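Local coordinates for foldase protein PrsA 2 (Bacillus anthracis, PDB 6VJ4), which catalyses the cis-trans isomerisation of peptidyl-proline bonds, assists the extracellular folding of secreted proteins and is important for secretion of the protective antigen, at residues Q95-K100 with N214-R219; H105-I110 with F159-M164; K111-L116 with K194-K199. All blocks are in the same frame, centred on the assembly; numbering follows the deposited sequence. Where two conformers were deposited one is given.

Following the chain from the N terminus, the turn at 95-100 links helix 76-95 to helix 99-104, and contact 1 closes the longest loop, 113 residues, by bringing helix 204-220 back against it. The four-stranded sheet and its helices lie within that loop. Contact 2 closes a loop of 48 residues, tying 105-110 to the end of strand 155-159 and the turn after it; contact 3 closes one of 77, joining strand 110-117 to strand 189-198. Both nest inside contact 1 and cross each other. Contacts 1 and 2 meet where L215 packs on H105, contacts 2 and 3 around P108, I110 and K199. Contacts 1 and 3 do not touch.

Contact 1 of 3, residues Q95-K100 with N214-R219; sequences QSVTEK and NLEEER
R219 reaches from its helix to S96 with a chain extended from CG to NE, and its NH1 is the atom that arrives. NH1 donates to S96 OG at 3.0 Å, with the hydroxyl only 11° out of the guanidinium plane. The same nitrogen makes a weak, more bent bond to S96 O at 3.0 Å, so backbone and side chain of one serine grip one end of the arginine. A chi1 of 76° sets S96 OG between its backbone N and carbonyl carbon, where it meets both R219 NH1 and I93 O in the helix before. V97 lies beside this polar clasp and is buried. Its two methyls divide the work: CG1 packs on L215 CD1 at 4.1 Å, the two side chains crossing obliquely, while CG2 rests on E216 CG at 4.1 Å and approaches R219 NH1 at 3.8 Å. Here the link between helices 76-95 and 99-104 is laid against helix 204-220, which follows strand 189-198 in the chain. T98 is the N-cap of helix 99-104, its OG1 bonded to D101 N. V97 O accepts from R212 NH1, and F225 of helix 223-236 touches both S96 and R219.

Contact 2 of 3, residues H105-I110 with F159-M164; sequences HYKPEI and FHSGAM
I110 and F159 form one close-packed end of this contact, an antiparallel hydrogen-bonded pair with F159 N to I110 O at 2.8 Å and I110 N to F159 O at 3.1 Å. Their side chains share one side of the sheet. I110 CG1 lies over the face of the F159 ring, 4.1 Å from its centroid, and CD1 touches CZ at 3.7 Å. A chi1 of 56° sets F159 CG between the backbone N and the carbonyl carbon. On the same ring face I110 O sits toward the rim by CD1 and CE1; M164 CG is on the other face. A172 and Y173 of helix 166-174 pack on I110 beyond the pair.

The two segments are the entry to strand 110-117 and the exit from strand 155-159, neighbours in the PPIC-type domain; the exit runs into a type II turn, H160 to A163, with G162 at a positive phi. A second packed end forms here around the buried S161, whose OG lies 3.5 Å from H105 CD2 and is passed by the K107 aliphatic chain. E169 of helix 166-174 bonds S161 OG and G162 N and forms a salt bridge with K107 NZ.

Between these ends, at the exposed H160, the fit is looser and wet. In one of the two conformers of H160, E109 CG stands over the ring centre at 3.8 Å, the carboxylate stacked on the ring with planes 26° apart, and a water bonds ND1. That water also donates to K107 O and accepts from S161 N at 2.8 Å.

Contact 3 of 3, residues K111-L116 with K194-K199; sequences KASHIL and KLTGKK
K111-L116 and K194-K198 run as antiparallel neighbours, their axes 162° apart in direction and 4.4 Å apart at closest approach, with S113 and K194 a regular hydrogen-bonded pair and a classic beta bulge where T196 and G197 both face K111. At the bulge, K111 O takes two backbone donors from the same face of its plane, T196 N at 2.8 Å and G197 N at 3.1 Å, while K111 N returns a bond to G197 O.

Among the side chains, T196 OG1 is the atom that meets K111 most closely. It is held between the backbone N and carbonyl carbon by a chi1 of 56° and faces the K111 chain, which crosses the threonine at about a right angle: CG comes to 3.3 Å from OG1, and the bend at chi3 brings CE back to 3.5 Å from it. One water, donating to S113 OG at 2.6 Å and also bonded to T196 OG1, joins these two hydroxyls across the strands. Around A112 and L195 the packing is apolar, though L195 CD1 also closes on K111 O at 3.4 Å. L195 continues onto I110, L175 and I177.

These are the two central strands of the four-stranded antiparallel sheet of the parvulin-type domain. Further along the face of A112, H114 makes hydrogen bonds through ND1 to H191 ND1 and through NE2 to D146 OD2, consistent with the paired histidines of parvulin active sites, while K194 turns its amine to a salt bridge with E137. Accepting two N-H groups, one nearly straight and one bent, may polarise the K111 carbonyl, and the bulge is fixed by backbone bonds, with the threonine hydroxyl and its water filling in beside them.

Contact 1 of 3, residues Q95-K100 with N214-R219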
loop_
_atom_site.group_PDB
_atom_site.type_symbol
_atom_site.label_atom_id
_atom_site.label_comp_id
_atom_site.label_asym_id
_atom_site.label_seq_id
_atom_site.Cartn_x
_atom_site.Cartn_y
_atom_site.Cartn_z
ATOM N N GLN A 95 3.941 -21.473 7.905
ATOM C CA GLN A 95 2.692 -21.285 8.689
ATOM C C GLN A 95 1.461 -21.393 7.781
ATOM O O GLN A 95 0.380 -21.644 8.321
ATOM C CB GLN A 95 2.729 -19.961 9.454
ATOM C CG GLN A 95 3.764 -19.973 10.570
ATOM C CD GLN A 95 3.847 -18.680 11.344
ATOM O OE1 GLN A 95 4.766 -18.476 12.130
ATOM N NE2 GLN A 95 2.879 -17.803 11.143
ATOM N N SER A 96 1.622 -21.264 6.461
ATOM C CA SER A 96 0.458 -21.367 5.536
ATOM C C SER A 96 -0.094 -22.801 5.530
ATOM O O SER A 96 -1.235 -23.000 5.073
ATOM C CB SER A 96 0.833 -20.969 4.132
ATOM O OG SER A 96 1.567 -22.003 3.490
ATOM N N VAL A 97 0.693 -23.765 5.997
ATOM C CA VAL A 97 0.243 -25.192 5.964
ATOM C C VAL A 97 -0.584 -25.461 7.220
ATOM O O VAL A 97 -0.009 -25.489 8.333
ATOM C CB VAL A 97 1.421 -26.170 5.816
ATOM C CG1 VAL A 97 0.946 -27.617 5.772
ATOM C CG2 VAL A 97 2.260 -25.858 4.583
ATOM N N THR A 98 -1.891 -25.638 7.036
ATOM C CA THR A 98 -2.836 -25.874 8.158
ATOM C C THR A 98 -3.046 -27.378 8.345
ATOM O O THR A 98 -2.742 -28.145 7.421
ATOM C CB THR A 98 -4.183 -25.193 7.887
ATOM O OG1 THR A 98 -4.775 -25.864 6.775
ATOM C CG2 THR A 98 -4.056 -23.712 7.598
ATOM N N GLU A 99 -3.552 -27.775 9.511
ATOM C CA GLU A 99 -3.849 -29.202 9.773
ATOM C C GLU A 99 -4.830 -29.683 8.699
ATOM O O GLU A 99 -4.710 -30.843 8.284
ATOM C CB GLU A 99 -4.421 -29.379 11.183
ATOM C CG GLU A 99 -4.659 -30.835 11.573
ATOM C CD GLU A 99 -3.410 -31.700 11.711
ATOM O OE1 GLU A 99 -2.296 -31.132 11.783
ATOM O OE2 GLU A 99 -3.556 -32.944 11.760
ATOM N N LYS A 100 -5.769 -28.819 8.289
ATOM C CA LYS A 100 -6.732 -29.192 7.210
ATOM C C LYS A 100 -5.964 -29.473 5.910
ATOM O O LYS A 100 -6.295 -30.466 5.227
ATOM C CB LYS A 100 -7.771 -28.096 6.974
ATOM C CG LYS A 100 -8.609 -28.296 5.717
ATOM C CD LYS A 100 -9.866 -27.458 5.656
ATOM C CE LYS A 100 -10.619 -27.644 4.353
ATOM N NZ LYS A 100 -10.952 -29.069 4.111
ATOM N N ASN A 214 6.383 -32.224 3.106
ATOM C CA ASN A 214 6.245 -32.199 1.622
ATOM C C ASN A 214 5.500 -30.939 1.187
ATOM O O ASN A 214 5.940 -30.315 0.222
ATOM C CB ASN A 214 5.494 -33.418 1.073
ATOM C CG ASN A 214 6.347 -34.660 0.951
ATOM O OD1 ASN A 214 7.572 -34.588 1.033
ATOM N ND2 ASN A 214 5.707 -35.798 0.717
ATOM N N LEU A 215 4.415 -30.576 1.881
ATOM C CA LEU A 215 3.657 -29.364 1.472
ATOM C C LEU A 215 4.515 -28.123 1.730
ATOM O O LEU A 215 4.458 -27.199 0.898
ATOM C CB LEU A 215 2.334 -29.280 2.236
ATOM C CG LEU A 215 1.239 -30.237 1.782
ATOM C CD1 LEU A 215 0.052 -30.165 2.720
ATOM C CD2 LEU A 215 0.806 -29.930 0.354
ATOM N N GLU A 216 5.253 -28.109 2.848
ATOM C CA GLU A 216 6.136 -26.955 3.179
ATOM C C GLU A 216 7.141 -26.776 2.035
ATOM O O GLU A 216 7.212 -25.667 1.472
ATOM C CB GLU A 216 6.876 -27.176 4.504
ATOM C CG GLU A 216 6.007 -27.049 5.746
ATOM C CD GLU A 216 6.673 -27.477 7.050
ATOM O OE1 GLU A 216 7.796 -28.012 6.993
ATOM O OE2 GLU A 216 6.062 -27.287 8.125
ATOM N N GLU A 217 7.846 -27.854 1.682
ATOM C CA GLU A 217 8.887 -27.832 0.611
ATOM C C GLU A 217 8.274 -27.428 -0.743
ATOM O O GLU A 217 8.815 -26.505 -1.380
ATOM C CB GLU A 217 9.597 -29.187 0.565
ATOM C CG GLU A 217 10.393 -29.478 1.833
ATOM C CD GLU A 217 10.941 -30.888 1.979
ATOM O OE1 GLU A 217 10.608 -31.753 1.133
ATOM O OE2 GLU A 217 11.692 -31.127 2.955
ATOM N N GLU A 218 7.179 -28.073 -1.157
ATOM C CA GLU A 218 6.543 -27.771 -2.473
ATOM C C GLU A 218 6.113 -26.298 -2.537
ATOM O O GLU A 218 6.353 -25.663 -3.580
ATOM C CB GLU A 218 5.355 -28.703 -2.724
ATOM C CG GLU A 218 5.762 -30.148 -2.973
ATOM C CD GLU A 218 4.621 -31.154 -2.947
ATOM O OE1 GLU A 218 3.525 -30.802 -2.462
ATOM O OE2 GLU A 218 4.833 -32.291 -3.406
ATOM N N ARG A 219 5.517 -25.770 -1.464
ATOM C CA ARG A 219 5.066 -24.354 -1.463
ATOM C C ARG A 219 6.271 -23.403 -1.445
ATOM O O ARG A 219 6.151 -22.302 -2.017
ATOM C CB ARG A 219 4.137 -24.093 -0.276
ATOM C CG ARG A 219 2.779 -24.763 -0.415
ATOM C CD ARG A 219 1.871 -24.472 0.755
ATOM N NE ARG A 219 0.554 -25.041 0.541
ATOM C CZ ARG A 219 -0.486 -24.855 1.339
ATOM N NH1 ARG A 219 -0.368 -24.097 2.415
ATOM N NH2 ARG A 219 -1.643 -25.429 1.054
#

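Contact 2 of 3, residues H105-I110 with F159-M164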
loop_
_atom_site.group_PDB
_atom_site.type_symbol
_atom_site.label_atom_id
_atom_site.label_comp_id
_atom_site.label_asym_id
_atom_site.label_seq_id
_atom_site.Cartn_x
_atom_site.Cartn_y
_atom_site.Cartn_z
ATOM N N HIS A 105 -4.321 -33.805 2.072
ATOM C CA HIS A 105 -3.283 -34.490 1.258
ATOM C C HIS A 105 -3.047 -35.903 1.796
ATOM O O HIS A 105 -2.086 -36.518 1.368
ATOM C CB HIS A 105 -1.994 -33.662 1.214
ATOM C CG HIS A 105 -2.120 -32.417 0.409
ATOM N ND1 HIS A 105 -2.844 -31.322 0.849
ATOM C CD2 HIS A 105 -1.645 -32.097 -0.817
ATOM C CE1 HIS A 105 -2.800 -30.376 -0.065
ATOM N NE2 HIS A 105 -2.072 -30.825 -1.100
ATOM N N TYR A 106 -3.903 -36.375 2.702
ATOM C CA TYR A 106 -3.766 -37.759 3.219
ATOM C C TYR A 106 -4.480 -38.680 2.240
ATOM O O TYR A 106 -5.698 -38.907 2.359
ATOM C CB TYR A 106 -4.310 -37.885 4.634
ATOM C CG TYR A 106 -4.268 -39.283 5.182
ATOM C CD1 TYR A 106 -3.070 -39.921 5.465
ATOM C CD2 TYR A 106 -5.433 -39.945 5.502
ATOM C CE1 TYR A 106 -3.041 -41.192 6.013
ATOM C CE2 TYR A 106 -5.421 -41.215 6.057
ATOM C CZ TYR A 106 -4.219 -41.851 6.304
ATOM O OH TYR A 106 -4.232 -43.111 6.839
ATOM N N LYS A 107 -3.717 -39.133 1.263
ATOM C CA LYS A 107 -4.218 -40.027 0.198
ATOM C C LYS A 107 -3.124 -41.001 -0.184
ATOM O O LYS A 107 -1.934 -40.707 -0.062
ATOM C CB LYS A 107 -4.598 -39.238 -1.048
ATOM C CG LYS A 107 -5.614 -38.136 -0.852
ATOM C CD LYS A 107 -5.999 -37.488 -2.164
ATOM C CE LYS A 107 -6.831 -36.247 -1.952
ATOM N NZ LYS A 107 -7.170 -35.591 -3.239
ATOM N N PRO A 108 -3.491 -42.188 -0.679
ATOM C CA PRO A 108 -2.494 -43.145 -1.122
ATOM C C PRO A 108 -1.714 -42.622 -2.331
ATOM O O PRO A 108 -2.270 -41.858 -3.114
ATOM C CB PRO A 108 -3.295 -44.376 -1.556
ATOM C CG PRO A 108 -4.722 -43.897 -1.705
ATOM C CD PRO A 108 -4.878 -42.632 -0.894
ATOM N N GLU A 109 -0.433 -42.982 -2.394
ATOM C CA GLU A 109 0.374 -42.718 -3.604
ATOM C C GLU A 109 -0.294 -43.508 -4.732
ATOM O O GLU A 109 -0.712 -44.660 -4.490
ATOM C CB GLU A 109 1.800 -43.155 -3.264
ATOM C CG GLU A 109 2.877 -42.677 -4.189
ATOM C CD GLU A 109 4.290 -43.063 -3.762
ATOM O OE1 GLU A 109 4.457 -43.620 -2.662
ATOM O OE2 GLU A 109 5.213 -42.807 -4.534
ATOM N N ILE A 110 -0.427 -42.897 -5.906
ATOM C CA ILE A 110 -1.070 -43.592 -7.056
ATOM C C ILE A 110 -0.156 -43.539 -8.271
ATOM O O ILE A 110 0.697 -42.645 -8.370
ATOM C CB ILE A 110 -2.446 -43.015 -7.412
ATOM C CG1 ILE A 110 -2.404 -41.497 -7.604
ATOM C CG2 ILE A 110 -3.482 -43.411 -6.368
ATOM C CD1 ILE A 110 -3.655 -40.922 -8.266
ATOM N N PHE A 159 2.992 -41.081 -7.767
ATOM C CA PHE A 159 3.080 -39.691 -7.265
ATOM C C PHE A 159 2.127 -39.530 -6.088
ATOM O O PHE A 159 1.150 -40.281 -5.955
ATOM C CB PHE A 159 2.785 -38.685 -8.376
ATOM C CG PHE A 159 1.458 -38.883 -9.055
ATOM C CD1 PHE A 159 1.349 -39.720 -10.159
ATOM C CD2 PHE A 159 0.323 -38.245 -8.597
ATOM C CE1 PHE A 159 0.128 -39.916 -10.778
ATOM C CE2 PHE A 159 -0.905 -38.439 -9.221
ATOM C CZ PHE A 159 -0.996 -39.277 -10.310
ATOM N N HIS A 160 2.443 -38.570 -5.227
ATOM C CA HIS A 160 1.581 -38.287 -4.057
ATOM C C HIS A 160 0.599 -37.154 -4.349
ATOM O O HIS A 160 0.786 -36.377 -5.294
ATOM C CB HIS A 160 2.456 -37.931 -2.842
ATOM C CG HIS A 160 3.196 -39.078 -2.234
ATOM N ND1 HIS A 160 2.685 -39.811 -1.171
ATOM C CD2 HIS A 160 4.415 -39.601 -2.498
ATOM C CE1 HIS A 160 3.554 -40.737 -0.821
ATOM N NE2 HIS A 160 4.615 -40.638 -1.626
ATOM N N SER A 161 -0.392 -37.034 -3.480
ATOM C CA SER A 161 -1.351 -35.917 -3.524
ATOM C C SER A 161 -0.556 -34.600 -3.519
ATOM O O SER A 161 0.414 -34.480 -2.720
ATOM C CB SER A 161 -2.268 -36.003 -2.317
ATOM O OG SER A 161 -3.178 -34.917 -2.292
ATOM N N GLY A 162 -0.936 -33.652 -4.362
ATOM C CA GLY A 162 -0.240 -32.358 -4.465
ATOM C C GLY A 162 0.770 -32.321 -5.592
ATOM O O GLY A 162 1.197 -31.207 -5.950
ATOM N N ALA A 163 1.090 -33.471 -6.200
ATOM C CA ALA A 163 2.117 -33.512 -7.278
ATOM C C ALA A 163 1.585 -33.001 -8.611
ATOM O O ALA A 163 2.327 -32.409 -9.391
ATOM C CB ALA A 163 2.624 -34.923 -7.451
HETATM N N MSE A 164 0.336 -33.336 -8.921
HETATM C CA MSE A 164 -0.276 -32.935 -10.173
HETATM C C MSE A 164 -1.225 -31.770 -9.902
HETATM O O MSE A 164 -1.396 -31.358 -8.755
HETATM C CB MSE A 164 -1.040 -34.106 -10.798
HETATM C CG MSE A 164 -0.225 -35.348 -11.045
HETATM SE SE MSE A 164 1.132 -35.052 -12.417
HETATM C CE MSE A 164 0.267 -35.083 -14.187
HETATM O O HOH W 1 -0.318 -39.065 -1.501
#

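Contact 3 of 3, residues K111-L116 with K194-K199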
loop_
_atom_site.group_PDB
_atom_site.type_symbol
_atom_site.label_atom_id
_atom_site.label_comp_id
_atom_site.label_asym_id
_atom_site.label_seq_id
_atom_site.Cartn_x
_atom_site.Cartn_y
_atom_site.Cartn_z
ATOM N N LYS A 111 -0.353 -44.509 -9.148
ATOM C CA LYS A 111 0.361 -44.511 -10.429
ATOM C C LYS A 111 -0.699 -44.349 -11.505
ATOM O O LYS A 111 -1.764 -44.962 -11.402
ATOM C CB LYS A 111 1.168 -45.794 -10.627
ATOM C CG LYS A 111 1.959 -45.826 -11.917
ATOM C CD LYS A 111 2.880 -46.998 -12.010
ATOM C CE LYS A 111 2.170 -48.327 -12.003
ATOM N NZ LYS A 111 3.117 -49.409 -12.397
ATOM N N ALA A 112 -0.402 -43.503 -12.469
ATOM C CA ALA A 112 -1.357 -43.308 -13.569
ATOM C C ALA A 112 -0.604 -43.049 -14.862
ATOM O O ALA A 112 0.577 -42.628 -14.836
ATOM C CB ALA A 112 -2.261 -42.127 -13.291
ATOM N N SER A 113 -1.312 -43.275 -15.943
ATOM C CA SER A 113 -0.818 -42.847 -17.274
ATOM C C SER A 113 -1.771 -41.781 -17.788
ATOM O O SER A 113 -2.943 -41.755 -17.369
ATOM C CB SER A 113 -0.722 -43.978 -18.266
ATOM O OG SER A 113 0.174 -44.970 -17.791
ATOM N N HIS A 114 -1.316 -40.943 -18.717
ATOM C CA HIS A 114 -2.277 -39.985 -19.298
ATOM C C HIS A 114 -1.853 -39.638 -20.722
ATOM O O HIS A 114 -0.665 -39.891 -21.110
ATOM C CB HIS A 114 -2.436 -38.698 -18.476
ATOM C CG HIS A 114 -1.337 -37.699 -18.589
ATOM N ND1 HIS A 114 -1.596 -36.332 -18.642
ATOM C CD2 HIS A 114 0.012 -37.826 -18.651
ATOM C CE1 HIS A 114 -0.443 -35.672 -18.721
ATOM N NE2 HIS A 114 0.563 -36.563 -18.757
ATOM N N ILE A 115 -2.837 -39.149 -21.452
ATOM C CA ILE A 115 -2.635 -38.545 -22.792
ATOM C C ILE A 115 -3.135 -37.110 -22.680
ATOM O O ILE A 115 -4.300 -36.940 -22.272
ATOM C CB ILE A 115 -3.395 -39.346 -23.848
ATOM C CG1 ILE A 115 -2.890 -40.791 -23.859
ATOM C CG2 ILE A 115 -3.314 -38.659 -25.205
ATOM C CD1 ILE A 115 -3.702 -41.711 -24.679
ATOM N N LEU A 116 -2.270 -36.150 -22.996
ATOM C CA LEU A 116 -2.624 -34.714 -22.949
ATOM C C LEU A 116 -2.805 -34.166 -24.366
ATOM O O LEU A 116 -1.892 -34.327 -25.194
ATOM C CB LEU A 116 -1.521 -33.955 -22.219
ATOM C CG LEU A 116 -1.678 -32.439 -22.207
ATOM C CD1 LEU A 116 -2.969 -32.036 -21.514
ATOM C CD2 LEU A 116 -0.478 -31.804 -21.511
ATOM N N LYS A 194 -5.569 -42.881 -17.064
ATOM C CA LYS A 194 -5.776 -44.297 -16.721
ATOM C C LYS A 194 -5.104 -44.555 -15.374
ATOM O O LYS A 194 -3.911 -44.317 -15.255
ATOM C CB LYS A 194 -5.207 -45.219 -17.801
ATOM C CG LYS A 194 -5.415 -46.687 -17.515
ATOM C CD LYS A 194 -4.971 -47.628 -18.595
ATOM C CE LYS A 194 -3.504 -47.506 -18.933
ATOM N NZ LYS A 194 -3.049 -48.624 -19.807
ATOM N N LEU A 195 -5.868 -45.020 -14.382
ATOM C CA LEU A 195 -5.223 -45.337 -13.095
ATOM C C LEU A 195 -4.580 -46.716 -13.191
ATOM O O LEU A 195 -5.258 -47.642 -13.588
ATOM C CB LEU A 195 -6.278 -45.308 -11.988
ATOM C CG LEU A 195 -5.706 -45.586 -10.597
ATOM C CD1 LEU A 195 -4.822 -44.461 -10.106
ATOM C CD2 LEU A 195 -6.846 -45.838 -9.631
ATOM N N THR A 196 -3.321 -46.854 -12.769
ATOM C CA THR A 196 -2.655 -48.166 -12.966
ATOM C C THR A 196 -2.101 -48.736 -11.668
ATOM O O THR A 196 -1.679 -49.899 -11.697
ATOM C CB THR A 196 -1.532 -48.046 -13.998
ATOM O OG1 THR A 196 -0.630 -47.028 -13.584
ATOM C CG2 THR A 196 -2.049 -47.668 -15.369
ATOM N N GLY A 197 -2.117 -47.953 -10.601
ATOM C CA GLY A 197 -1.583 -48.447 -9.318
ATOM C C GLY A 197 -2.051 -47.615 -8.146
ATOM O O GLY A 197 -2.320 -46.424 -8.304
ATOM N N LYS A 198 -2.128 -48.252 -6.975
ATOM C CA LYS A 198 -2.499 -47.514 -5.756
ATOM C C LYS A 198 -1.780 -48.221 -4.611
ATOM O O LYS A 198 -1.953 -49.452 -4.451
ATOM C CB LYS A 198 -4.017 -47.490 -5.564
ATOM C CG LYS A 198 -4.469 -46.736 -4.321
ATOM C CD LYS A 198 -5.965 -46.664 -4.162
ATOM C CE LYS A 198 -6.591 -45.632 -5.061
ATOM N NZ LYS A 198 -8.071 -45.664 -4.979
ATOM N N LYS A 199 -1.030 -47.445 -3.834
ATOM C CA LYS A 199 -0.248 -47.993 -2.698
ATOM C C LYS A 199 -1.068 -48.030 -1.417
ATOM O O LYS A 199 -1.970 -47.197 -1.251
ATOM C CB LYS A 199 0.989 -47.141 -2.437
ATOM C CG LYS A 199 1.971 -47.153 -3.590
ATOM C CD LYS A 199 3.330 -46.677 -3.220
ATOM C CE LYS A 199 4.322 -46.935 -4.331
ATOM N NZ LYS A 199 5.693 -46.544 -3.942
HETATM O O HOH W 2 0.954 -46.012 -15.553
#